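Local coordinates for protein L-Ala-D/L-Glu Epimerase (Escherichia coli, PDB 1JPD) that belongs to the enolase superfamily, pairing a mixed alpha and beta N-terminal domain with a modified TIM barrel, in the manner of the mandelate racemase and muconate lactonizing enzymes, at residues Leu98-Leu101 with Ala102-Gln106; Met246-Lys250 with Leu251-Gly255; Asp300-Gly303 with Pro304-Ala308. All coordinates share one frame; numbering follows the deposited sequence.

Interaction 1: Leu98-Leu101 with Ala102-Gln106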
# COMPACT_ATOMS: atom_id res chain seq x y z
N LEU A 98 3.59 -15.49 9.91
CA LEU A 98 2.98 -16.01 11.13
C LEU A 98 1.45 -16.02 11.03
O LEU A 98 0.80 -16.94 11.53
CB LEU A 98 3.41 -15.18 12.35
CG LEU A 98 4.88 -15.26 12.77
CD1 LEU A 98 5.12 -14.34 13.96
CD2 LEU A 98 5.23 -16.70 13.12
N TRP A 99 0.87 -14.98 10.42
CA TRP A 99 -0.59 -14.91 10.26
C TRP A 99 -1.07 -16.03 9.34
O TRP A 99 -2.10 -16.65 9.59
CB TRP A 99 -1.02 -13.58 9.63
CG TRP A 99 -1.20 -12.44 10.58
CD1 TRP A 99 -0.33 -11.40 10.79
CD2 TRP A 99 -2.31 -12.21 11.45
NE1 TRP A 99 -0.84 -10.54 11.74
CE2 TRP A 99 -2.06 -11.02 12.15
CE3 TRP A 99 -3.50 -12.90 11.70
CZ2 TRP A 99 -2.95 -10.50 13.09
CZ3 TRP A 99 -4.38 -12.38 12.63
CH2 TRP A 99 -4.10 -11.19 13.32
N ASP A 100 -0.31 -16.28 8.28
CA ASP A 100 -0.66 -17.31 7.31
C ASP A 100 -0.65 -18.66 8.02
O ASP A 100 -1.55 -19.47 7.83
CB ASP A 100 0.37 -17.33 6.18
CG ASP A 100 -0.13 -18.05 4.96
OD1 ASP A 100 0.69 -18.70 4.28
OD2 ASP A 100 -1.35 -17.96 4.67
N LEU A 101 0.37 -18.87 8.84
CA LEU A 101 0.53 -20.10 9.60
C LEU A 101 -0.58 -20.25 10.64
O LEU A 101 -1.11 -21.34 10.84
CB LEU A 101 1.88 -20.11 10.31
CG LEU A 101 2.16 -21.31 11.21
CD1 LEU A 101 2.30 -22.58 10.37
CD2 LEU A 101 3.44 -21.04 11.98
N ALA A 102 -0.92 -19.16 11.32
CA ALA A 102 -1.96 -19.21 12.33
C ALA A 102 -3.35 -19.48 11.74
O ALA A 102 -4.24 -19.99 12.43
CB ALA A 102 -1.97 -17.90 13.13
N ALA A 103 -3.54 -19.16 10.46
CA ALA A 103 -4.83 -19.39 9.83
C ALA A 103 -4.92 -20.79 9.25
O ALA A 103 -5.97 -21.42 9.31
CB ALA A 103 -5.07 -18.36 8.74
N ARG A 104 -3.83 -21.27 8.66
CA ARG A 104 -3.82 -22.60 8.08
C ARG A 104 -3.90 -23.65 9.18
O ARG A 104 -4.47 -24.72 8.98
CB ARG A 104 -2.55 -22.82 7.26
CG ARG A 104 -2.56 -22.12 5.92
CD ARG A 104 -1.16 -22.03 5.34
NE ARG A 104 -1.15 -21.45 4.01
CZ ARG A 104 -1.64 -22.05 2.93
NH1 ARG A 104 -2.17 -23.26 3.04
NH2 ARG A 104 -1.60 -21.46 1.75
N ARG A 105 -3.34 -23.34 10.35
CA ARG A 105 -3.37 -24.26 11.48
C ARG A 105 -4.76 -24.32 12.09
O ARG A 105 -4.97 -24.96 13.13
CB ARG A 105 -2.36 -23.85 12.55
CG ARG A 105 -0.94 -24.26 12.21
CD ARG A 105 0.07 -23.74 13.24
NE ARG A 105 0.01 -24.45 14.52
CZ ARG A 105 -0.88 -24.20 15.47
NH1 ARG A 105 -1.79 -23.25 15.31
NH2 ARG A 105 -0.84 -24.89 16.60
N GLN A 106 -5.72 -23.65 11.46
CA GLN A 106 -7.09 -23.66 11.94
C GLN A 106 -7.99 -23.88 10.74
O GLN A 106 -9.22 -23.75 10.83
CB GLN A 106 -7.44 -22.34 12.62
CG GLN A 106 -6.53 -22.02 13.77
CD GLN A 106 -7.13 -21.01 14.71
OE1 GLN A 106 -6.44 -20.42 15.54
NE2 GLN A 106 -8.45 -20.81 14.60
O HOH W 1 -1.48 -18.13 1.99

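Interaction 2: Met246-Lys250 with Leu251-Gly255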
# COMPACT_ATOMS: atom_id res chain seq x y z
N MET A 246 -6.06 12.06 5.65
CA MET A 246 -6.00 10.61 5.40
C MET A 246 -4.57 10.04 5.47
O MET A 246 -3.60 10.76 5.23
CB MET A 246 -6.59 10.33 4.01
CG MET A 246 -6.70 8.87 3.61
SD MET A 246 -7.31 8.74 1.91
CE MET A 246 -9.00 9.37 2.13
N VAL A 247 -4.46 8.76 5.80
CA VAL A 247 -3.16 8.10 5.86
C VAL A 247 -3.20 6.90 4.92
O VAL A 247 -4.20 6.20 4.85
CB VAL A 247 -2.83 7.59 7.29
CG1 VAL A 247 -2.77 8.76 8.26
CG2 VAL A 247 -3.86 6.57 7.74
N ASN A 248 -2.12 6.69 4.18
CA ASN A 248 -2.04 5.55 3.26
C ASN A 248 -1.30 4.42 3.98
O ASN A 248 -0.09 4.50 4.20
CB ASN A 248 -1.27 5.97 2.00
CG ASN A 248 -1.18 4.85 0.97
OD1 ASN A 248 -0.95 3.69 1.31
ND2 ASN A 248 -1.34 5.20 -0.30
N ILE A 249 -2.03 3.38 4.35
CA ILE A 249 -1.45 2.23 5.05
C ILE A 249 -0.85 1.20 4.10
O ILE A 249 -1.51 0.75 3.16
CB ILE A 249 -2.51 1.50 5.92
CG1 ILE A 249 -3.07 2.45 6.97
CG2 ILE A 249 -1.89 0.27 6.58
CD1 ILE A 249 -4.28 1.90 7.72
N LYS A 250 0.41 0.83 4.34
CA LYS A 250 1.11 -0.18 3.55
C LYS A 250 1.83 -1.10 4.51
O LYS A 250 2.56 -0.63 5.40
CB LYS A 250 2.12 0.46 2.61
CG LYS A 250 1.50 1.22 1.47
CD LYS A 250 2.55 1.72 0.51
CE LYS A 250 1.91 2.52 -0.58
NZ LYS A 250 2.89 2.97 -1.60
N LEU A 251 1.63 -2.40 4.34
CA LEU A 251 2.25 -3.38 5.24
C LEU A 251 3.77 -3.30 5.32
O LEU A 251 4.34 -3.54 6.39
CB LEU A 251 1.82 -4.80 4.85
CG LEU A 251 0.31 -5.05 4.84
CD1 LEU A 251 0.07 -6.55 4.83
CD2 LEU A 251 -0.35 -4.42 6.06
N ASP A 252 4.44 -2.96 4.22
CA ASP A 252 5.89 -2.84 4.24
C ASP A 252 6.34 -1.67 5.13
O ASP A 252 7.44 -1.69 5.68
CB ASP A 252 6.45 -2.63 2.82
CG ASP A 252 6.32 -3.87 1.95
OD1 ASP A 252 6.84 -4.94 2.35
OD2 ASP A 252 5.71 -3.78 0.86
N LYS A 253 5.49 -0.65 5.27
CA LYS A 253 5.83 0.50 6.11
C LYS A 253 5.41 0.26 7.57
O LYS A 253 6.11 0.69 8.49
CB LYS A 253 5.17 1.78 5.58
CG LYS A 253 5.62 2.22 4.19
CD LYS A 253 4.96 3.54 3.77
CE LYS A 253 3.43 3.40 3.70
NZ LYS A 253 2.73 4.69 3.37
N THR A 254 4.27 -0.40 7.79
CA THR A 254 3.79 -0.67 9.15
C THR A 254 4.55 -1.86 9.72
O THR A 254 4.54 -2.10 10.93
CB THR A 254 2.29 -1.04 9.20
OG1 THR A 254 2.08 -2.23 8.43
CG2 THR A 254 1.42 0.09 8.67
N GLY A 255 5.18 -2.63 8.85
CA GLY A 255 5.92 -3.79 9.29
C GLY A 255 5.03 -4.97 9.62
O GLY A 255 5.26 -5.65 10.62

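Interaction 3: Asp300-Gly303 with Pro304-Ala308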
# COMPACT_ATOMS: atom_id res chain seq x y z
N ASP A 300 -5.73 0.66 -3.15
CA ASP A 300 -4.77 0.69 -4.25
C ASP A 300 -3.95 -0.59 -4.08
O ASP A 300 -2.86 -0.57 -3.49
CB ASP A 300 -3.89 1.94 -4.13
CG ASP A 300 -2.99 2.13 -5.34
OD1 ASP A 300 -3.15 1.38 -6.33
OD2 ASP A 300 -2.11 3.02 -5.31
N LEU A 301 -4.48 -1.69 -4.60
CA LEU A 301 -3.84 -3.00 -4.46
C LEU A 301 -3.45 -3.70 -5.75
O LEU A 301 -3.20 -4.90 -5.73
CB LEU A 301 -4.76 -3.94 -3.68
CG LEU A 301 -5.33 -3.48 -2.34
CD1 LEU A 301 -6.46 -4.41 -1.91
CD2 LEU A 301 -4.22 -3.45 -1.30
N ASP A 302 -3.36 -2.98 -6.86
CA ASP A 302 -3.03 -3.65 -8.11
C ASP A 302 -1.54 -3.90 -8.37
O ASP A 302 -1.13 -4.18 -9.49
CB ASP A 302 -3.68 -2.93 -9.31
CG ASP A 302 -3.00 -1.61 -9.66
OD1 ASP A 302 -3.42 -1.00 -10.66
OD2 ASP A 302 -2.06 -1.18 -8.95
N GLY A 303 -0.72 -3.81 -7.32
CA GLY A 303 0.70 -4.05 -7.49
C GLY A 303 1.02 -5.26 -8.37
O GLY A 303 1.84 -5.15 -9.28
N PRO A 304 0.39 -6.41 -8.13
CA PRO A 304 0.68 -7.59 -8.96
C PRO A 304 0.52 -7.41 -10.47
O PRO A 304 1.25 -8.02 -11.24
CB PRO A 304 -0.29 -8.64 -8.41
CG PRO A 304 -0.40 -8.26 -6.96
CD PRO A 304 -0.54 -6.75 -7.04
N THR A 305 -0.43 -6.57 -10.90
CA THR A 305 -0.64 -6.38 -12.34
C THR A 305 0.54 -5.72 -13.03
O THR A 305 0.63 -5.73 -14.26
CB THR A 305 -1.92 -5.53 -12.64
OG1 THR A 305 -1.75 -4.19 -12.16
CG2 THR A 305 -3.15 -6.14 -11.97
N TRP A 306 1.46 -5.17 -12.25
CA TRP A 306 2.64 -4.52 -12.82
C TRP A 306 3.71 -5.54 -13.15
O TRP A 306 4.72 -5.21 -13.78
CB TRP A 306 3.21 -3.46 -11.86
CG TRP A 306 2.27 -2.33 -11.55
CD1 TRP A 306 1.16 -2.38 -10.75
CD2 TRP A 306 2.33 -0.99 -12.06
NE1 TRP A 306 0.52 -1.16 -10.74
CE2 TRP A 306 1.22 -0.29 -11.53
CE3 TRP A 306 3.21 -0.32 -12.91
CZ2 TRP A 306 0.97 1.06 -11.83
CZ3 TRP A 306 2.97 1.02 -13.21
CH2 TRP A 306 1.85 1.69 -12.67
N LEU A 307 3.52 -6.78 -12.72
CA LEU A 307 4.50 -7.82 -12.99
C LEU A 307 4.11 -8.61 -14.24
O LEU A 307 2.93 -8.87 -14.47
CB LEU A 307 4.62 -8.78 -11.81
CG LEU A 307 4.74 -8.21 -10.40
CD1 LEU A 307 5.08 -9.34 -9.46
CD2 LEU A 307 5.80 -7.15 -10.32
N ALA A 308 5.11 -8.98 -15.05
CA ALA A 308 4.88 -9.74 -16.28
C ALA A 308 4.09 -11.01 -15.95
O ALA A 308 3.13 -11.37 -16.65
CB ALA A 308 6.21 -10.11 -16.93

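Interaction 1: Leu98-Leu101 with Ala102-Gln106
Leu101 and Arg105 meet one turn apart at the C-terminal end of helix 89-104, in the N-terminal domain of this enolase-superfamily protein. This is the tight part of the contact. Leu101 turns CG anti to its own N (chi1 177°), which brings CG and CD1 against the methylenes of Arg105, with Leu101 CG 3.8 Å from Arg105 CD. Ile42 of strand 42-48 packs on both residues, while Leu98 and Ala102 turn to Arg78 in the neighbouring helix 78-84. The backbone continues in helical i to i+4 bonds through Ala102 N to Leu98 O (2.8 Å) and Arg104 N to Asp100 O (3.0 Å), and Arg105 N still reaches Leu101 O at 3.0 Å although Arg105 is the first residue to leave helical geometry.

The looser side carries Asp100 and the exposed Arg104. The arginine runs extended from CG to NE and offers the edge of its guanidinium to the carboxylate, the two planes standing almost perpendicular at 86°. The salt bridge is long, its hydrogen bond weak, and Asp100 OD1 also accepts from Thr45 N, a bond that ties the helix to strand 42-48. A water spans the pair: it donates to Asp100 OD2 at 2.7 Å and accepts weakly from Arg104 NH2, while Arg104 NE stands 3.3 Å from Asp100 OD1.

Interaction 2: Met246-Lys250 with Leu251-Gly255
Lys250 and Lys253 lay their aliphatic chains against one another where strand 246-249 of the barrel gives way to the short helix 251-254. Lys250 is extended beyond CG, whereas Lys253 bends at chi3 (-62°), and the bend carries its CE across the first part of the other chain, 3.4 Å from Lys250 CB and within 3.7 Å of both Lys250 CG and Lys250 CD. The same bend aims the ammonium back along the strand, where Lys253 NZ donates to Asn248 O at 2.9 Å, arriving 24° out of the carbonyl plane. The two lysine chains slant past each other, with Lys250 NZ 5.3 Å from Lys253 NZ.

Beside them, Thr254 turns its methyl to the strand end, with Thr254 CG2 3.9 Å from Ile249 CG2; Ala260 of helix 257-269 packs on both side chains. Thr254 OG1 is bonded onward to Gly256 O. The helix starts at Lys250, its N-cap residue, whose carbonyl takes two backbone donors: Thr254 N at 2.9 Å lies nearly on the line of the C=O bond, and Lys253 N, also 2.9 Å from Lys250 O, stands well above the carbonyl plane.

Asp228 is shared by the two chain ends, through a salt bridge with Lys253 NZ and a long, weak ion pair with Lys250 NZ. Cys278 O adds a weak bond to Lys250 NZ. Asn248 O, Asp228 and, weakly, Cys231 O together fix the position of the buried Lys253 ammonium, and the Lys253 chain held in this way limits where the Lys250 chain packed against it can lie.

Interaction 3: Asp300-Gly303 with Pro304-Ala308
Asp302 CG and Thr305 OG1 are both set between backbone N and carbonyl carbon, at chi1 73° and 66°, while Trp306 swings CG anti to its carbonyl carbon. The threonine torsion brings its hydroxyl back over the turn to the preceding backbone: Thr305 OG1 donates to Asp302 O at 2.7 Å, in the carbonyl plane and on a lone pair. Thr305 N reaches the same Asp302 O at 2.9 Å, but from above that plane, so one buried carbonyl is gripped by two donors of a single residue.

On the indole side, with Trp306 CG beside the backbone N, the ring comes round so that its NE1 edge meets the carboxylate. Trp306 NE1 donates to Asp302 OD2 at 3.1 Å with a fairly straight N-H...O angle of 160°. The oxygen lies in the plane of the indole, yet the indole meets the carboxylate from above its plane, and the two flat groups stand steeply across each other. Gly303 O also lies at the edge of the ring, near its plane.

The backbone closes with Trp306 N to Gly303 O at 3.0 Å, followed within 304-308 by Leu307 N to Pro304 O. Pro304 and Thr305 both touch Phe317 of strand 316-318, and Asp302 and Trp306 lie on Gln126 and Thr127 of strand 121-128. Successive i to i+3 bonds of this kind, beginning with Thr305 N to Asp302 O, define a short 3-10 helix, with Pro304 in its first turn; here it shapes the loop that follows strand 298-299 in the modified TIM barrel of the enolase superfamily.

Along the chain the contacts come in series: interaction 1 closes helix 89-104 in the N-terminal domain, and interactions 2 and 3 follow in the barrel domain. Interaction 1 stands apart from the other two, its centre about 22 Å from that of interaction 2 and about 25 Å from that of interaction 3. Interactions 2 and 3 have centres about 17 Å apart and nearest atoms about 6 Å apart. Interaction 2 includes strand 246-249 and interaction 3 follows strand 298-299 of the same sheet, with strand 273-276 between them. Helix 89-104 joins the domains: Asn92 and Cys96 touch Leu251 of interaction 2, and Trp99 NE1 of interaction 1 hydrogen-bonds to Thr258 OG1 of helix 257-269.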